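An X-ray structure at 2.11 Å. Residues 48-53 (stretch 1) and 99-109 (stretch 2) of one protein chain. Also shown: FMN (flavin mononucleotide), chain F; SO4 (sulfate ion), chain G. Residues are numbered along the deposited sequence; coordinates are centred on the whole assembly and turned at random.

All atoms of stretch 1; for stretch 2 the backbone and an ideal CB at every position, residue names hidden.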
# COMPACT_ATOMS: atom_id res chain seq x y z
N SER B 48 -3.65 -9.36 2.47
CA SER B 48 -4.03 -9.94 3.75
C SER B 48 -4.91 -11.18 3.57
O SER B 48 -5.88 -11.18 2.78
CB SER B 48 -4.72 -8.89 4.59
OG SER B 48 -5.03 -9.38 5.85
N ILE B 49 -4.55 -12.22 4.29
CA ILE B 49 -5.15 -13.54 4.21
C ILE B 49 -5.27 -14.13 2.79
O ILE B 49 -6.07 -15.03 2.57
CB ILE B 49 -6.51 -13.66 5.05
CG1 ILE B 49 -7.67 -12.91 4.40
CG2 ILE B 49 -6.32 -13.22 6.52
CD1 ILE B 49 -9.01 -13.24 5.06
N GLY B 50 -4.49 -13.64 1.84
CA GLY B 50 -4.51 -14.21 0.48
C GLY B 50 -5.83 -13.99 -0.26
O GLY B 50 -6.17 -14.73 -1.18
N LEU B 51 -6.59 -12.98 0.16
CA LEU B 51 -7.92 -12.74 -0.38
C LEU B 51 -7.88 -12.30 -1.85
O LEU B 51 -8.73 -12.71 -2.63
CB LEU B 51 -8.65 -11.66 0.45
CG LEU B 51 -10.11 -11.42 -0.01
CD1 LEU B 51 -10.95 -12.68 0.15
CD2 LEU B 51 -10.70 -10.29 0.78
N GLU B 52 -6.92 -11.44 -2.21
CA GLU B 52 -6.84 -10.90 -3.57
C GLU B 52 -8.19 -10.30 -4.00
O GLU B 52 -8.66 -10.52 -5.14
CB GLU B 52 -6.40 -11.99 -4.57
CG GLU B 52 -5.14 -12.71 -4.23
CD GLU B 52 -4.96 -13.93 -5.09
OE1 GLU B 52 -5.04 -15.08 -4.57
OE2 GLU B 52 -4.79 -13.75 -6.31
N GLY B 53 -8.80 -9.54 -3.10
CA GLY B 53 -10.06 -8.87 -3.37
C GLY B 53 -9.81 -7.59 -4.13
O GLY B 53 -10.05 -6.48 -3.64
N UNK B 99 -18.54 -15.36 0.45
CA UNK B 99 -18.03 -16.30 -0.56
C UNK B 99 -16.59 -15.98 -0.96
O UNK B 99 -15.79 -16.90 -1.09
CB UNK B 99 -18.93 -16.28 -1.80
N UNK B 100 -16.24 -14.70 -1.10
CA UNK B 100 -14.83 -14.32 -1.38
C UNK B 100 -13.81 -14.90 -0.37
O UNK B 100 -12.79 -15.47 -0.78
CB UNK B 100 -14.71 -12.79 -1.38
N UNK B 101 -14.09 -14.76 0.93
CA UNK B 101 -13.16 -15.27 1.96
C UNK B 101 -13.06 -16.80 1.88
O UNK B 101 -11.98 -17.37 2.00
CB UNK B 101 -13.62 -14.85 3.36
N UNK B 102 -14.20 -17.45 1.64
CA UNK B 102 -14.26 -18.91 1.48
C UNK B 102 -13.46 -19.39 0.25
O UNK B 102 -12.76 -20.39 0.31
CB UNK B 102 -15.72 -19.36 1.36
N UNK B 103 -13.57 -18.65 -0.84
CA UNK B 103 -12.86 -19.02 -2.05
C UNK B 103 -11.35 -18.88 -1.92
O UNK B 103 -10.60 -19.59 -2.57
CB UNK B 103 -13.36 -18.17 -3.22
N UNK B 104 -10.91 -17.97 -1.05
CA UNK B 104 -9.49 -17.69 -0.88
C UNK B 104 -8.82 -18.85 -0.11
O UNK B 104 -7.63 -19.09 -0.26
CB UNK B 104 -9.29 -16.36 -0.15
N UNK B 105 -9.62 -19.55 0.68
CA UNK B 105 -9.18 -20.73 1.38
C UNK B 105 -9.20 -21.94 0.44
O UNK B 105 -8.24 -22.69 0.38
CB UNK B 105 -10.06 -20.98 2.61
N UNK B 106 -10.30 -22.11 -0.29
CA UNK B 106 -10.41 -23.18 -1.28
C UNK B 106 -9.29 -23.16 -2.32
O UNK B 106 -8.74 -24.21 -2.64
CB UNK B 106 -11.76 -23.08 -1.99
N UNK B 107 -8.97 -21.97 -2.82
CA UNK B 107 -7.86 -21.73 -3.75
C UNK B 107 -6.57 -22.35 -3.28
O UNK B 107 -5.76 -22.78 -4.09
CB UNK B 107 -7.65 -20.23 -3.95
N UNK B 108 -6.38 -22.33 -1.97
CA UNK B 108 -5.19 -22.84 -1.32
C UNK B 108 -5.36 -24.29 -0.84
O UNK B 108 -4.52 -24.83 -0.12
CB UNK B 108 -4.82 -21.94 -0.14
N UNK B 109 -6.45 -24.94 -1.25
CA UNK B 109 -6.69 -26.34 -0.90
C UNK B 109 -7.18 -26.58 0.52
O UNK B 109 -7.13 -27.72 1.01
CB UNK B 109 -5.40 -27.14 -1.11
N1 FMN F . 1.13 -13.73 7.01
C2 FMN F . 1.14 -14.14 8.33
O2 FMN F . 1.64 -15.23 8.67
N3 FMN F . 0.60 -13.35 9.32
C4 FMN F . -0.00 -12.13 9.05
O4 FMN F . -0.91 -11.74 9.79
C4A FMN F . -0.02 -11.69 7.71
N5 FMN F . -0.62 -10.46 7.41
C5A FMN F . -0.63 -9.96 6.10
C6 FMN F . -1.19 -8.71 5.84
C7 FMN F . -1.22 -8.19 4.55
C7M FMN F . -1.24 -6.68 4.41
C8 FMN F . -0.67 -8.97 3.50
C8M FMN F . -0.14 -8.25 2.30
C9 FMN F . -0.12 -10.23 3.77
C9A FMN F . -0.08 -10.73 5.07
N10 FMN F . 0.51 -11.99 5.36
C10 FMN F . 0.55 -12.48 6.68
C1' FMN F . 0.89 -12.89 4.22
C2' FMN F . -0.32 -13.43 3.43
O2' FMN F . -0.95 -14.50 4.12
C3' FMN F . 0.21 -13.89 2.07
O3' FMN F . 0.64 -12.72 1.41
C4' FMN F . -0.75 -14.67 1.16
O4' FMN F . -1.05 -15.95 1.68
C5' FMN F . -0.15 -14.77 -0.26
O5' FMN F . 0.98 -15.64 -0.33
P FMN F . 2.51 -15.18 -0.59
O1P FMN F . 3.41 -16.05 0.26
O2P FMN F . 2.78 -13.74 -0.28
O3P FMN F . 2.86 -15.41 -2.02
S SO4 G . -3.01 -16.65 7.38
O1 SO4 G . -4.20 -17.38 7.92
O2 SO4 G . -3.17 -15.20 7.85
O3 SO4 G . -1.68 -17.32 7.97
O4 SO4 G . -2.97 -16.69 5.78

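Position 99 lies in the helix, and its CB has nothing of stretch 1 within 5.5 Å. Phi is -60°, so many residues fit, proline included. The deposited residue is Pro99. It makes no contact with stretch 1.

At position 100 CA-to-CB points toward stretch 1. The ideal CB already lies 4.1 Å from Leu51 CD1, so a small apolar side chain suits the spot. It is Ala100. Its CB packs 4.1 Å from Leu51 CD1, and its backbone O is 3.5 Å from the same CD1.

Position 101 points sideways, with its ideal CB 4.7 Å from Leu51 CD1 and 5.2 Å from Ile49 CD1. Two methyls invite an apolar residue: leucine, isoleucine, valine or methionine. The residue is Ile101. Its CG1 meets Ile49 CD1 at 3.9 Å, and its CD1 meets Leu51 CD1 at 3.9 Å.

Position 102 points away from stretch 1, where a polar or charged residue is as likely as any other. It is Lys102, extended, with every chi angle in t. Position 103 points sideways and also has no partner near its CB. Many helix residues would do; it is Asn103.

Position 104 points toward stretch 1 where the backbones are closest: its CA is 5.2 Å from that of Leu51. The ideal CB is 3.7 Å from Gly50 O and 3.9 Å from Leu51 CA. Little room is left, so alanine, serine or glycine are the natural candidates. The residue is Ser104. Its CB touches Leu51 CA at 3.8 Å. With chi1 in p, its OG donates to Ile101 O at 2.6 Å, back along its own helix. One water donates to both Ser104 OG (2.8 Å) and Ile49 O (2.5 Å), bridging the stretches. A second donates to Ser104 O (2.9 Å) and Gly50 O (2.6 Å).

Positions 105 and 106 have no stretch 1 atom within 5.5 Å of CB, so the visible atoms decide little. They are Leu105 and Leu106, neither in contact.

Position 107 points toward stretch 1, but its CB is not close. Farther out lie the carbonyls of Gly50 and Leu51 and the carboxylate of Glu52. A long, positively charged donor, arginine or lysine, is called for. It is Arg107. NH2 donates to Gly50 O at 3.0 Å and, weakly, to Leu51 O at 2.9 Å; both oxygens lie at the guanidinium edge. NE forms a salt bridge with Glu52 OE1 at 3.2 Å, through a weak hydrogen bond.

Position 108 also points toward stretch 1, again with a distant CB. Ile49 O and the sulfate ion offer oxygens, so a long basic side chain fits. It is Arg108. NH2 makes a weak hydrogen bond to SO4 O4 at 3.4 Å and lies 3.8 Å from Ile49 O.

Position 109 closes a type I turn begun at 106. Its phi of 77° favours glycine, with asparagine a possible alternative. It is Gly109, whose N donates to Leu106 O at 2.8 Å.

Stretch 2, residues 99-109: PAIKNSLLRRG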
# COMPACT_ATOMS: atom_id res chain seq x y z
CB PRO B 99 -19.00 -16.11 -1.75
CG PRO B 99 -20.26 -15.55 -1.14
CD PRO B 99 -19.75 -14.66 -0.01
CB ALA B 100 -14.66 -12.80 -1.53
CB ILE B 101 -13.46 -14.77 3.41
CG1 ILE B 101 -12.66 -13.50 3.76
CG2 ILE B 101 -12.96 -15.75 4.44
CD1 ILE B 101 -13.25 -12.27 3.25
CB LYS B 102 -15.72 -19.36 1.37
CG LYS B 102 -15.90 -20.86 1.49
CD LYS B 102 -17.33 -21.28 1.26
CE LYS B 102 -17.40 -22.81 1.05
NZ LYS B 102 -18.80 -23.31 1.23
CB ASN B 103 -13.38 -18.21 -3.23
CG ASN B 103 -14.80 -18.60 -3.62
OD1 ASN B 103 -15.23 -19.73 -3.42
ND2 ASN B 103 -15.52 -17.65 -4.19
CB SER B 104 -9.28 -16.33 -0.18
OG SER B 104 -9.70 -16.34 1.17
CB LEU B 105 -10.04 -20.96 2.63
CG LEU B 105 -9.85 -19.90 3.73
CD1 LEU B 105 -10.99 -19.91 4.73
CD2 LEU B 105 -8.51 -20.09 4.44
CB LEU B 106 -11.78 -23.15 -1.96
CG LEU B 106 -13.00 -23.30 -1.04
CD1 LEU B 106 -14.30 -22.94 -1.77
CD2 LEU B 106 -13.09 -24.70 -0.41
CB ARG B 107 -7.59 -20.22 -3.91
CG ARG B 107 -8.40 -19.53 -4.97
CD ARG B 107 -7.67 -18.31 -5.58
NE ARG B 107 -7.45 -17.20 -4.65
CZ ARG B 107 -8.40 -16.40 -4.16
NH1 ARG B 107 -9.69 -16.62 -4.46
NH2 ARG B 107 -8.08 -15.41 -3.33
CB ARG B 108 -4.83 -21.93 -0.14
CG ARG B 108 -4.41 -20.52 -0.57
CD ARG B 108 -4.45 -19.56 0.59
NE ARG B 108 -3.88 -20.16 1.78
CZ ARG B 108 -3.79 -19.57 2.98
NH1 ARG B 108 -3.23 -20.24 4.00
NH2 ARG B 108 -4.25 -18.33 3.15
O HOH W 1 -7.58 -17.02 2.89
O HOH W 2 -5.64 -17.32 -1.36
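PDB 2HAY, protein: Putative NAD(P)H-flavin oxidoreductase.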